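Local coordinates for foldase protein PrsA (Streptococcus pneumoniae, PDB 5TVL) that probably assists the folding of secreted proteins outside the cell membrane and belongs to a family of peptidyl-prolyl cis-trans isomerases, at residues 114-119 with 227-232; 175-180 with 207-212. All coordinates share one frame; numbering follows the deposited sequence.

Interaction 1 of 2, residues 114-119 with 227-232; sequences DEYTPD and KEKLKT
Tyr116 and Leu230, the two buried residues of this contact, meet by apolar packing. The CD2 methyl of Leu230 lies 3.5 Å from Tyr116 CB and 3.8 Å from Tyr116 CG, so it sits at the root of the phenol and meets the ring obliquely. Tyr116 holds CG anti to its own N (chi1 176°), which directs the ring across the side of helix 227-239, so that its hydroxyl reaches Lys229. Leu230 also rests on Ala112 and Phe113, and the Tyr116 ring meets that of Tyr226 with the planes at about 45°.

Tyr116 is the first residue to leave helical geometry after helix 106-115, where the chain passes from the helical part into the parvulin-type (PpiC) domain. Helix 227-239 belongs to the return path from that domain, so the contact joins the outgoing and incoming connections.

Lys229 adds methylene packing and, at most, a long-range charge attraction. Its CD packs 3.4 Å from Tyr116 OH, a van der Waals touch of methylene on oxygen, while that hydroxyl makes a weak hydrogen bond to Asp170. With the Lys229 chain bent at chi4 (74°), CE at 4.2 Å is nearer to Asp119 OD2 than NZ is at 4.4 Å, which is beyond salt-bridge range. The OD1 of Asp119 lies close to that of Asp170, a pair of like charges.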
loop_
_atom_site.group_PDB
_atom_site.type_symbol
_atom_site.label_atom_id
_atom_site.label_comp_id
_atom_site.label_asym_id
_atom_site.label_seq_id
_atom_site.Cartn_x
_atom_site.Cartn_y
_atom_site.Cartn_z
ATOM N N ASP A 114 3.861 -3.070 -20.920
ATOM C CA ASP A 114 5.183 -3.708 -20.869
ATOM C C ASP A 114 5.338 -4.606 -19.634
ATOM O O ASP A 114 5.753 -5.761 -19.749
ATOM C CB ASP A 114 6.288 -2.638 -20.885
ATOM C CG ASP A 114 7.685 -3.228 -21.028
ATOM O OD1 ASP A 114 7.937 -3.928 -22.030
ATOM O OD2 ASP A 114 8.533 -2.978 -20.144
ATOM N N GLU A 115 4.992 -4.066 -18.466
ATOM C CA GLU A 115 5.168 -4.759 -17.181
ATOM C C GLU A 115 4.115 -5.843 -16.903
ATOM O O GLU A 115 4.357 -6.749 -16.098
ATOM C CB GLU A 115 5.183 -3.741 -16.031
ATOM C CG GLU A 115 6.360 -2.770 -16.081
ATOM C CD GLU A 115 6.270 -1.656 -15.049
ATOM O OE1 GLU A 115 5.760 -1.901 -13.932
ATOM O OE2 GLU A 115 6.726 -0.533 -15.356
ATOM N N TYR A 116 2.959 -5.744 -17.561
ATOM C CA TYR A 116 1.855 -6.692 -17.363
ATOM C C TYR A 116 2.148 -8.057 -17.987
ATOM O O TYR A 116 2.678 -8.137 -19.093
ATOM C CB TYR A 116 0.561 -6.119 -17.948
ATOM C CG TYR A 116 -0.642 -7.040 -17.893
ATOM C CD1 TYR A 116 -1.427 -7.134 -16.743
ATOM C CD2 TYR A 116 -1.009 -7.804 -19.002
ATOM C CE1 TYR A 116 -2.536 -7.970 -16.698
ATOM C CE2 TYR A 116 -2.111 -8.641 -18.965
ATOM C CZ TYR A 116 -2.871 -8.723 -17.815
ATOM O OH TYR A 116 -3.964 -9.555 -17.789
ATOM N N THR A 117 1.775 -9.112 -17.263
ATOM C CA THR A 117 1.878 -10.500 -17.718
ATOM C C THR A 117 0.457 -11.077 -17.711
ATOM O O THR A 117 -0.245 -10.953 -16.705
ATOM C CB THR A 117 2.779 -11.331 -16.782
ATOM O OG1 THR A 117 3.980 -10.605 -16.500
ATOM C CG2 THR A 117 3.143 -12.670 -17.402
ATOM N N PRO A 118 0.026 -11.711 -18.824
ATOM C CA PRO A 118 -1.375 -12.134 -18.947
ATOM C C PRO A 118 -1.746 -13.333 -18.072
ATOM O O PRO A 118 -0.886 -13.894 -17.387
ATOM C CB PRO A 118 -1.493 -12.487 -20.430
ATOM C CG PRO A 118 -0.137 -12.990 -20.781
ATOM C CD PRO A 118 0.819 -12.137 -19.994
ATOM N N ASP A 119 -3.026 -13.707 -18.104
ATOM C CA ASP A 119 -3.549 -14.793 -17.268
ATOM C C ASP A 119 -2.769 -16.092 -17.458
ATOM O O ASP A 119 -2.538 -16.524 -18.584
ATOM C CB ASP A 119 -5.049 -15.046 -17.533
ATOM C CG ASP A 119 -5.963 -14.152 -16.696
ATOM O OD1 ASP A 119 -5.750 -14.045 -15.468
ATOM O OD2 ASP A 119 -6.913 -13.571 -17.260
ATOM N N LYS A 227 -6.393 -3.574 -22.594
ATOM C CA LYS A 227 -6.638 -2.153 -22.250
ATOM C C LYS A 227 -7.408 -1.952 -20.940
ATOM O O LYS A 227 -7.035 -1.105 -20.126
ATOM C CB LYS A 227 -7.395 -1.465 -23.402
ATOM C CG LYS A 227 -7.643 0.039 -23.272
ATOM C CD LYS A 227 -6.567 0.888 -23.939
ATOM C CE LYS A 227 -7.021 2.338 -24.061
ATOM N NZ LYS A 227 -5.967 3.240 -24.599
ATOM N N GLU A 228 -8.470 -2.735 -20.745
ATOM C CA GLU A 228 -9.338 -2.601 -19.568
ATOM C C GLU A 228 -8.661 -3.028 -18.265
ATOM O O GLU A 228 -8.798 -2.345 -17.245
ATOM C CB GLU A 228 -10.645 -3.382 -19.767
ATOM C CG GLU A 228 -11.536 -2.826 -20.871
ATOM C CD GLU A 228 -12.068 -1.438 -20.556
ATOM O OE1 GLU A 228 -12.746 -1.277 -19.517
ATOM O OE2 GLU A 228 -11.807 -0.506 -21.345
ATOM N N LYS A 229 -7.946 -4.152 -18.296
ATOM C CA LYS A 229 -7.182 -4.613 -17.130
ATOM C C LYS A 229 -6.033 -3.657 -16.787
ATOM O O LYS A 229 -5.729 -3.452 -15.609
ATOM C CB LYS A 229 -6.650 -6.032 -17.338
ATOM C CG LYS A 229 -7.729 -7.105 -17.316
ATOM C CD LYS A 229 -7.116 -8.499 -17.355
ATOM C CE LYS A 229 -8.122 -9.591 -17.013
ATOM N NZ LYS A 229 -9.098 -9.842 -18.108
ATOM N N LEU A 230 -5.409 -3.074 -17.812
ATOM C CA LEU A 230 -4.364 -2.062 -17.614
ATOM C C LEU A 230 -4.932 -0.732 -17.116
ATOM O O LEU A 230 -4.284 -0.032 -16.342
ATOM C CB LEU A 230 -3.574 -1.834 -18.905
ATOM C CG LEU A 230 -2.811 -3.047 -19.442
ATOM C CD1 LEU A 230 -2.233 -2.736 -20.816
ATOM C CD2 LEU A 230 -1.720 -3.489 -18.478
ATOM N N LYS A 231 -6.134 -0.386 -17.575
ATOM C CA LYS A 231 -6.839 0.810 -17.109
ATOM C C LYS A 231 -7.154 0.730 -15.609
ATOM O O LYS A 231 -6.937 1.704 -14.892
ATOM C CB LYS A 231 -8.123 1.028 -17.923
ATOM C CG LYS A 231 -8.885 2.310 -17.614
ATOM C CD LYS A 231 -9.901 2.612 -18.707
ATOM C CE LYS A 231 -10.887 3.699 -18.310
ATOM N NZ LYS A 231 -12.064 3.141 -17.589
ATOM N N THR A 232 -7.638 -0.424 -15.143
ATOM C CA THR A 232 -8.025 -0.591 -13.730
ATOM C C THR A 232 -6.839 -0.532 -12.761
ATOM O O THR A 232 -6.964 0.045 -11.678
ATOM C CB THR A 232 -8.798 -1.907 -13.477
ATOM O OG1 THR A 232 -8.034 -3.020 -13.952
ATOM C CG2 THR A 232 -10.157 -1.882 -14.167
#

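Interaction 2 of 2, residues 175-180 with 207-212; sequences EVPEQV and QYYIVK
Tyr209 of strand 207-216 meets Pro177 and Val180 with different parts of its side chain. Near the root of the ring, Val180 CG2 stands over one face: it is 3.9 Å from the ring centroid and 20° off the normal, a CH-pi contact. The methyl is displaced toward the rim, with Tyr209 CG its nearest ring atom at 3.7 Å. At the far end, Pro177 CG approaches obliquely, 3.8 Å from Tyr209 OH and 3.9 Å from Tyr209 CZ.

Pro177 occupies the N-cap position of helix 178-186, so the phenol spans the start of that helix, which packs against the antiparallel sheet of the parvulin-type domain. Strand 207-216 lies inside this sheet, between strands 120-127 and 196-198, and Ile196 of the latter also touches Val180.

Ile210 points away from the helix and packs on Val136 and Leu137 of helix 130-139. Two residues beyond Tyr209, Val211 turns back toward the helix, and its CG2 lies 3.6 Å from Val180 CG1. Val180 can serve both partners because its methyls diverge: CG1 is anti to the backbone N (chi1 179°), leaving CG2 for the tyrosine ring.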
loop_
_atom_site.group_PDB
_atom_site.type_symbol
_atom_site.label_atom_id
_atom_site.label_comp_id
_atom_site.label_asym_id
_atom_site.label_seq_id
_atom_site.Cartn_x
_atom_site.Cartn_y
_atom_site.Cartn_z
ATOM N N GLU A 175 -4.647 -11.375 -5.094
ATOM C CA GLU A 175 -5.076 -12.627 -4.454
ATOM C C GLU A 175 -3.921 -13.620 -4.218
ATOM O O GLU A 175 -4.044 -14.516 -3.381
ATOM C CB GLU A 175 -6.181 -13.299 -5.288
ATOM C CG GLU A 175 -7.466 -12.479 -5.410
ATOM C CD GLU A 175 -8.302 -12.826 -6.636
ATOM O OE1 GLU A 175 -7.757 -12.840 -7.764
ATOM O OE2 GLU A 175 -9.518 -13.063 -6.478
ATOM N N VAL A 176 -2.820 -13.463 -4.960
ATOM C CA VAL A 176 -1.636 -14.331 -4.857
ATOM C C VAL A 176 -0.421 -13.478 -4.446
ATOM O O VAL A 176 -0.297 -12.339 -4.908
ATOM C CB VAL A 176 -1.345 -15.024 -6.213
ATOM C CG1 VAL A 176 -0.286 -16.109 -6.059
ATOM C CG2 VAL A 176 -2.626 -15.603 -6.811
ATOM N N PRO A 177 0.481 -14.011 -3.587
ATOM C CA PRO A 177 1.655 -13.206 -3.199
ATOM C C PRO A 177 2.637 -12.930 -4.349
ATOM O O PRO A 177 2.713 -13.711 -5.302
ATOM C CB PRO A 177 2.335 -14.053 -2.109
ATOM C CG PRO A 177 1.344 -15.089 -1.711
ATOM C CD PRO A 177 0.466 -15.316 -2.896
ATOM N N GLU A 178 3.385 -11.834 -4.235
ATOM C CA GLU A 178 4.291 -11.371 -5.295
ATOM C C GLU A 178 5.326 -12.422 -5.690
ATOM O O GLU A 178 5.516 -12.692 -6.874
ATOM C CB GLU A 178 4.992 -10.073 -4.862
ATOM C CG GLU A 178 5.982 -9.475 -5.863
ATOM C CD GLU A 178 5.373 -9.185 -7.228
ATOM O OE1 GLU A 178 4.154 -8.916 -7.312
ATOM O OE2 GLU A 178 6.126 -9.215 -8.224
ATOM N N GLN A 179 5.982 -13.004 -4.690
ATOM C CA GLN A 179 6.988 -14.056 -4.914
ATOM C C GLN A 179 6.418 -15.378 -5.455
ATOM O O GLN A 179 7.150 -16.153 -6.083
ATOM C CB GLN A 179 7.823 -14.325 -3.650
ATOM C CG GLN A 179 7.046 -14.771 -2.410
ATOM C CD GLN A 179 6.745 -13.622 -1.458
ATOM O OE1 GLN A 179 6.224 -12.590 -1.874
ATOM N NE2 GLN A 179 7.070 -13.794 -0.179
ATOM N N VAL A 180 5.131 -15.638 -5.211
ATOM C CA VAL A 180 4.451 -16.802 -5.797
ATOM C C VAL A 180 4.155 -16.558 -7.280
ATOM O O VAL A 180 4.291 -17.471 -8.102
ATOM C CB VAL A 180 3.150 -17.162 -5.038
ATOM C CG1 VAL A 180 2.449 -18.354 -5.687
ATOM C CG2 VAL A 180 3.451 -17.469 -3.574
ATOM N N GLN A 207 4.301 -18.547 5.674
ATOM C CA GLN A 207 3.665 -19.549 4.813
ATOM C C GLN A 207 4.663 -20.026 3.766
ATOM O O GLN A 207 5.599 -19.309 3.412
ATOM C CB GLN A 207 2.419 -18.973 4.124
ATOM C CG GLN A 207 1.313 -18.471 5.052
ATOM C CD GLN A 207 0.513 -19.585 5.723
ATOM O OE1 GLN A 207 1.063 -20.416 6.447
ATOM N NE2 GLN A 207 -0.799 -19.587 5.503
ATOM N N TYR A 208 4.458 -21.250 3.289
ATOM C CA TYR A 208 5.349 -21.882 2.318
ATOM C C TYR A 208 4.509 -22.424 1.167
ATOM O O TYR A 208 3.505 -23.099 1.397
ATOM C CB TYR A 208 6.168 -22.994 2.987
ATOM C CG TYR A 208 6.943 -22.496 4.189
ATOM C CD1 TYR A 208 6.353 -22.447 5.453
ATOM C CD2 TYR A 208 8.254 -22.037 4.058
ATOM C CE1 TYR A 208 7.050 -21.971 6.552
ATOM C CE2 TYR A 208 8.960 -21.560 5.154
ATOM C CZ TYR A 208 8.350 -21.527 6.396
ATOM O OH TYR A 208 9.036 -21.057 7.490
ATOM N N TYR A 209 4.921 -22.116 -0.064
ATOM C CA TYR A 209 4.143 -22.430 -1.262
ATOM C C TYR A 209 4.935 -23.313 -2.223
ATOM O O TYR A 209 6.161 -23.212 -2.306
ATOM C CB TYR A 209 3.737 -21.147 -1.985
ATOM C CG TYR A 209 2.880 -20.204 -1.176
ATOM C CD1 TYR A 209 3.455 -19.308 -0.278
ATOM C CD2 TYR A 209 1.494 -20.184 -1.328
ATOM C CE1 TYR A 209 2.675 -18.427 0.457
ATOM C CE2 TYR A 209 0.705 -19.307 -0.597
ATOM C CZ TYR A 209 1.302 -18.431 0.294
ATOM O OH TYR A 209 0.535 -17.557 1.028
ATOM N N ILE A 210 4.220 -24.185 -2.933
ATOM C CA ILE A 210 4.768 -24.954 -4.053
ATOM C C ILE A 210 3.816 -24.714 -5.220
ATOM O O ILE A 210 2.611 -24.909 -5.075
ATOM C CB ILE A 210 4.868 -26.466 -3.736
ATOM C CG1 ILE A 210 5.727 -26.704 -2.484
ATOM C CG2 ILE A 210 5.471 -27.222 -4.915
ATOM C CD1 ILE A 210 5.616 -28.100 -1.904
ATOM N N VAL A 211 4.359 -24.290 -6.363
ATOM C CA VAL A 211 3.556 -23.916 -7.533
ATOM C C VAL A 211 3.799 -24.898 -8.679
ATOM O O VAL A 211 4.929 -25.332 -8.904
ATOM C CB VAL A 211 3.883 -22.482 -8.015
ATOM C CG1 VAL A 211 2.966 -22.060 -9.160
ATOM C CG2 VAL A 211 3.765 -21.488 -6.873
ATOM N N LYS A 212 2.720 -25.230 -9.391
ATOM C CA LYS A 212 2.751 -26.076 -10.585
ATOM C C LYS A 212 2.046 -25.304 -11.701
ATOM O O LYS A 212 0.832 -25.103 -11.636
ATOM C CB LYS A 212 2.027 -27.400 -10.298
ATOM C CG LYS A 212 1.799 -28.327 -11.492
ATOM C CD LYS A 212 3.048 -29.107 -11.870
ATOM C CE LYS A 212 2.807 -29.985 -13.092
ATOM N NZ LYS A 212 1.918 -31.150 -12.816
#

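From the N terminus, the chain runs through the helical part to helix 106-115 and leaves it at 114-119, the first half of interaction 1. It then builds strand 120-127 and the rest of the parvulin-type domain, where 175-180 leads into helix 178-186. Interaction 2 closes at 207-212 after 26 intervening residues, seating this helix on the sheet. The same strand leads on to helix 227-239, where 227-232 closes the longer loop, of 107 residues. The shorter loop therefore lies wholly within the longer one, without crossing. With centres about 20 Å apart and nearest atoms about 8 Å apart, interaction 2 joins elements inside the domain and interaction 1 its two connections.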